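Local atomic coordinates of N-acetylglucosamine 2-epimerase (Xylella fastidiosa, PDB entry 3GT5), a protein that probably isomerises N-acylated or related sugars by epimerisation at carbon 2. Residues I27-F33 with A76-G80; Y83-H88 with L100-R104. One frame throughout, in Å; residues are numbered along the deposited sequence.

Contact 1: I27-F33 with A76-G80; sequences IDSAGGF and AVHHG
A type I beta turn, Asp28 to Gly31, is docked onto a helix by one histidine: His79 reaches from the helix into the loop 27-33 and meets its backbone carbonyls. With CG anti to the backbone N (chi1 -179°), the imidazole stands away from the helix and brings NE2 to the turn. NE2 donates to Gly32 O at 2.8 Å, an acceptor lying close to the ring plane, and makes a weak, strongly bent bond to Asp28 O at 2.9 Å. Both carbonyls also serve the loop itself, since Gly32 O accepts from Asp28 N and Asp28 O from Gly31 N, so the histidine shares acceptors with bonds that hold the loop's shape. An Asx turn, Ala30 N to Asp28 OD1, braces it further.

The imidazole is flanked on its faces as well. Ile27 CG2 lies over one, 4.2 Å from the ring centroid in a CH-pi contact, and a water sits above the ring centre, linking Gly32 N to His79 O. The ring also turns its edge to the face of Phe33, with planes 76° apart. Phe33 in turn packs against the helix backbone, CE2 lying 3.4 Å from Gly80 CA, where the lack of a side chain lets the ring come so close; its CZ edge faces Ala76 O.

Arg49, from strand 48-50, also holds the loop, through a salt bridge to Asp28 OD2 and a hydrogen bond to Gly31 O. Helix 51-68 packs alongside, Tyr61 touching Ile27 and Ala76 and Phe57 meeting the Phe33 ring, where the loop between helix 8-22 and strand 36-37 lies against helix 71-88.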
loop_
_atom_site.group_PDB
_atom_site.type_symbol
_atom_site.label_atom_id
_atom_site.label_comp_id
_atom_site.label_asym_id
_atom_site.label_seq_id
_atom_site.Cartn_x
_atom_site.Cartn_y
_atom_site.Cartn_z
ATOM N N ILE A 27 14.888 13.489 -5.508
ATOM C CA ILE A 27 16.174 12.769 -5.500
ATOM C C ILE A 27 17.220 13.556 -4.704
ATOM O O ILE A 27 17.496 14.759 -4.970
ATOM C CB ILE A 27 16.668 12.472 -6.936
ATOM C CG1 ILE A 27 15.693 11.528 -7.682
ATOM C CG2 ILE A 27 18.091 11.928 -6.909
ATOM C CD1 ILE A 27 15.925 11.522 -9.153
ATOM N N ASP A 28 17.774 12.909 -3.691
ATOM C CA ASP A 28 18.844 13.487 -2.921
ATOM C C ASP A 28 20.135 12.875 -3.451
ATOM O O ASP A 28 20.387 11.688 -3.245
ATOM C CB ASP A 28 18.651 13.167 -1.448
ATOM C CG ASP A 28 19.666 13.847 -0.543
ATOM O OD1 ASP A 28 20.623 14.486 -1.042
ATOM O OD2 ASP A 28 19.510 13.722 0.689
ATOM N N SER A 29 20.947 13.694 -4.130
ATOM C CA SER A 29 22.228 13.256 -4.676
ATOM C C SER A 29 23.162 12.723 -3.597
ATOM O O SER A 29 24.005 11.890 -3.893
ATOM C CB SER A 29 22.929 14.396 -5.439
ATOM O OG SER A 29 23.135 15.520 -4.604
ATOM N N ALA A 30 22.987 13.166 -2.355
ATOM C CA ALA A 30 23.722 12.623 -1.200
ATOM C C ALA A 30 23.299 11.213 -0.760
ATOM O O ALA A 30 24.048 10.561 -0.018
ATOM C CB ALA A 30 23.642 13.600 0.011
ATOM N N GLY A 31 22.148 10.723 -1.232
ATOM C CA GLY A 31 21.624 9.403 -0.820
ATOM C C GLY A 31 20.089 9.378 -0.692
ATOM O O GLY A 31 19.497 10.200 0.025
ATOM N N GLY A 32 19.461 8.433 -1.408
ATOM C CA GLY A 32 18.016 8.201 -1.346
ATOM C C GLY A 32 17.182 9.372 -1.854
ATOM O O GLY A 32 17.624 10.159 -2.717
ATOM N N PHE A 33 15.994 9.505 -1.264
ATOM C CA PHE A 33 15.018 10.510 -1.642
ATOM C C PHE A 33 14.639 11.352 -0.439
ATOM O O PHE A 33 14.688 10.877 0.711
ATOM C CB PHE A 33 13.759 9.827 -2.202
ATOM C CG PHE A 33 14.029 8.870 -3.311
ATOM C CD1 PHE A 33 14.225 9.309 -4.625
ATOM C CD2 PHE A 33 14.143 7.523 -3.058
ATOM C CE1 PHE A 33 14.461 8.366 -5.676
ATOM C CE2 PHE A 33 14.425 6.617 -4.076
ATOM C CZ PHE A 33 14.575 7.048 -5.386
ATOM N N ALA A 76 17.006 6.079 -11.069
ATOM C CA ALA A 76 16.433 6.374 -9.757
ATOM C C ALA A 76 16.109 5.092 -8.989
ATOM O O ALA A 76 16.248 5.091 -7.768
ATOM C CB ALA A 76 15.160 7.252 -9.868
ATOM N N VAL A 77 15.692 4.030 -9.675
ATOM C CA VAL A 77 15.502 2.695 -9.025
ATOM C C VAL A 77 16.813 2.235 -8.369
ATOM O O VAL A 77 16.828 1.838 -7.176
ATOM C CB VAL A 77 14.987 1.611 -10.032
ATOM C CG1 VAL A 77 15.039 0.168 -9.428
ATOM C CG2 VAL A 77 13.569 1.918 -10.503
ATOM N N HIS A 78 17.922 2.300 -9.129
ATOM C CA HIS A 78 19.266 1.964 -8.567
ATOM C C HIS A 78 19.681 2.830 -7.352
ATOM O O HIS A 78 20.100 2.325 -6.316
ATOM C CB HIS A 78 20.359 2.066 -9.673
ATOM C CG HIS A 78 20.382 0.896 -10.617
ATOM N ND1 HIS A 78 19.423 0.682 -11.584
ATOM C CD2 HIS A 78 21.259 -0.134 -10.738
ATOM C CE1 HIS A 78 19.714 -0.416 -12.268
ATOM N NE2 HIS A 78 20.822 -0.929 -11.770
ATOM N N HIS A 79 19.518 4.141 -7.475
ATOM C CA HIS A 79 19.782 5.068 -6.406
ATOM C C HIS A 79 18.974 4.724 -5.143
ATOM O O HIS A 79 19.516 4.709 -4.039
ATOM C CB HIS A 79 19.452 6.490 -6.929
ATOM C CG HIS A 79 19.680 7.596 -5.954
ATOM N ND1 HIS A 79 20.915 8.208 -5.794
ATOM C CD2 HIS A 79 18.815 8.288 -5.172
ATOM C CE1 HIS A 79 20.806 9.173 -4.896
ATOM N NE2 HIS A 79 19.534 9.257 -4.518
ATOM N N GLY A 80 17.663 4.472 -5.324
ATOM C CA GLY A 80 16.782 4.148 -4.204
ATOM C C GLY A 80 17.128 2.839 -3.535
ATOM O O GLY A 80 17.088 2.728 -2.303
HETATM O O HOH W 1 21.182 6.509 -2.696
#

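Contact 2: Y83-H88 with L100-R104; sequences YVRDVH and LCDDR
Apolar packing centres on Leu100, whose CD1 methyl enters a niche made by Tyr83, Val87 and His88 on the last turns of the helix. CD1 lies over the His88 imidazole, 3.6 Å from its centroid and 15° off the normal, a close CH-pi contact. The same methyl touches Val87 CG1 at 3.6 Å and Tyr83 OH, 3.5 Å from Leu100 CD1. Val87 CB sits over one face of the Tyr83 ring, near its rim, while Val87 CG1, anti to its backbone N (chi1 -178°), touches both Leu100 CD1 and the carboxylate carbon CG of Asp103.

The polar link across the contact is a hydrogen bond from Tyr83 OH to Asp103 OD1, 3.0 Å long. It arrives on the syn side of the carboxylate, 30° out of its plane, and ties the phenol to the exposed hairpin turn. His88 is fixed from both ring nitrogens: ND1 bonds to Ala97 O and NE2 to Ser54 OG of helix 51-68, which sets the face it presents to Leu100.

Backbone bonds shape both partners. Tyr83 O accepts from Val87 N and also from His88 N, a wider pi-type turn at the helix end. Cys101 and Arg104 exchange two backbone bonds around a type I' turn, the tight connection characteristic of a two-residue beta hairpin, here joining antiparallel strands 99-101 and 104-111 against the C-terminal end of helix 71-88.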
loop_
_atom_site.group_PDB
_atom_site.type_symbol
_atom_site.label_atom_id
_atom_site.label_comp_id
_atom_site.label_asym_id
_atom_site.label_seq_id
_atom_site.Cartn_x
_atom_site.Cartn_y
_atom_site.Cartn_z
ATOM N N TYR A 83 20.227 3.181 -1.282
ATOM C CA TYR A 83 19.893 3.721 0.011
ATOM C C TYR A 83 19.292 2.661 0.964
ATOM O O TYR A 83 19.662 2.601 2.134
ATOM C CB TYR A 83 18.925 4.879 -0.140
ATOM C CG TYR A 83 18.864 5.776 1.062
ATOM C CD1 TYR A 83 19.934 6.616 1.392
ATOM C CD2 TYR A 83 17.756 5.793 1.876
ATOM C CE1 TYR A 83 19.868 7.473 2.484
ATOM C CE2 TYR A 83 17.676 6.628 2.967
ATOM C CZ TYR A 83 18.741 7.475 3.272
ATOM O OH TYR A 83 18.651 8.297 4.362
ATOM N N VAL A 84 18.380 1.843 0.448
ATOM C CA VAL A 84 17.762 0.762 1.244
ATOM C C VAL A 84 18.838 -0.204 1.725
ATOM O O VAL A 84 18.901 -0.532 2.925
ATOM C CB VAL A 84 16.622 0.026 0.449
ATOM C CG1 VAL A 84 16.092 -1.210 1.240
ATOM C CG2 VAL A 84 15.452 0.953 0.171
ATOM N N ARG A 85 19.758 -0.589 0.831
ATOM C CA ARG A 85 20.754 -1.593 1.218
ATOM C C ARG A 85 21.974 -1.080 1.997
ATOM O O ARG A 85 22.515 -1.821 2.820
ATOM C CB ARG A 85 21.168 -2.411 -0.001
ATOM C CG ARG A 85 20.051 -3.282 -0.484
ATOM C CD ARG A 85 20.449 -4.400 -1.364
ATOM N NE ARG A 85 21.335 -5.390 -0.766
ATOM C CZ ARG A 85 20.983 -6.393 0.041
ATOM N NH1 ARG A 85 19.730 -6.543 0.468
ATOM N NH2 ARG A 85 21.908 -7.259 0.459
ATOM N N ASP A 86 22.376 0.170 1.761
ATOM C CA ASP A 86 23.595 0.726 2.343
ATOM C C ASP A 86 23.369 1.563 3.571
ATOM O O ASP A 86 24.295 1.693 4.413
ATOM C CB ASP A 86 24.323 1.559 1.305
ATOM C CG ASP A 86 24.734 0.732 0.100
ATOM O OD1 ASP A 86 24.681 -0.531 0.169
ATOM O OD2 ASP A 86 25.109 1.340 -0.921
ATOM N N VAL A 87 22.158 2.124 3.708
ATOM C CA VAL A 87 21.873 3.042 4.804
ATOM C C VAL A 87 20.827 2.476 5.763
ATOM O O VAL A 87 21.040 2.504 6.959
ATOM C CB VAL A 87 21.476 4.425 4.300
ATOM C CG1 VAL A 87 21.235 5.388 5.446
ATOM C CG2 VAL A 87 22.562 4.947 3.350
ATOM N N HIS A 88 19.705 1.955 5.259
ATOM C CA HIS A 88 18.683 1.361 6.148
ATOM C C HIS A 88 19.122 0.025 6.738
ATOM O O HIS A 88 18.908 -0.230 7.912
ATOM C CB HIS A 88 17.324 1.152 5.451
ATOM C CG HIS A 88 16.531 2.408 5.299
ATOM N ND1 HIS A 88 15.747 2.917 6.311
ATOM C CD2 HIS A 88 16.432 3.277 4.261
ATOM C CE1 HIS A 88 15.151 4.021 5.874
ATOM N NE2 HIS A 88 15.534 4.247 4.627
ATOM N N LEU A 100 15.474 7.297 10.032
ATOM C CA LEU A 100 16.835 7.801 10.071
ATOM C C LEU A 100 16.750 9.297 10.201
ATOM O O LEU A 100 15.782 9.925 9.772
ATOM C CB LEU A 100 17.603 7.458 8.799
ATOM C CG LEU A 100 17.725 6.001 8.345
ATOM C CD1 LEU A 100 17.939 5.889 6.835
ATOM C CD2 LEU A 100 18.855 5.332 9.090
ATOM N N CYS A 101 17.767 9.870 10.825
ATOM C CA CYS A 101 17.911 11.305 10.832
ATOM C C CYS A 101 19.377 11.608 10.528
ATOM O O CYS A 101 20.282 11.181 11.256
ATOM C CB CYS A 101 17.477 11.906 12.153
ATOM S SG CYS A 101 17.663 13.699 12.047
ATOM N N ASP A 102 19.587 12.288 9.403
ATOM C CA ASP A 102 20.912 12.515 8.812
ATOM C C ASP A 102 21.768 11.244 8.678
ATOM O O ASP A 102 22.939 11.231 9.014
ATOM C CB ASP A 102 21.647 13.614 9.595
ATOM C CG ASP A 102 22.292 14.666 8.682
ATOM O OD1 ASP A 102 22.051 14.634 7.449
ATOM O OD2 ASP A 102 23.037 15.530 9.206
ATOM N N ASP A 103 21.161 10.192 8.139
ATOM C CA ASP A 103 21.800 8.878 7.930
ATOM C C ASP A 103 22.197 8.165 9.229
ATOM O O ASP A 103 22.775 7.078 9.162
ATOM C CB ASP A 103 22.992 8.963 6.946
ATOM C CG ASP A 103 22.553 9.071 5.483
ATOM O OD1 ASP A 103 21.358 9.311 5.218
ATOM O OD2 ASP A 103 23.400 8.895 4.582
ATOM N N ARG A 104 21.858 8.751 10.387
ATOM C CA ARG A 104 21.954 8.068 11.687
ATOM C C ARG A 104 20.605 7.399 12.028
ATOM O O ARG A 104 19.556 8.000 11.867
ATOM C CB ARG A 104 22.294 9.070 12.797
#

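How the contacts relate
Both contacts use helix 71-88, contact 1 at its middle and contact 2 at its C-terminal end, with centres about 11 Å apart. Both segments of contact 1 precede those of contact 2 in the sequence. They also touch directly: the Tyr83 ring packs on the glycines of loop 27-33, Tyr83 CD1 being 3.4 Å from Gly32 N. Arg49 of strand 48-50 connects them again, gripping the loop of contact 1 and pairing through its backbone with Leu100. One helix is thus fastened to an N-terminal loop and to a hairpin of the five-stranded antiparallel sheet, consistent with the helix-rich (alpha/alpha) barrel, with its long connecting loops, known in this epimerase family.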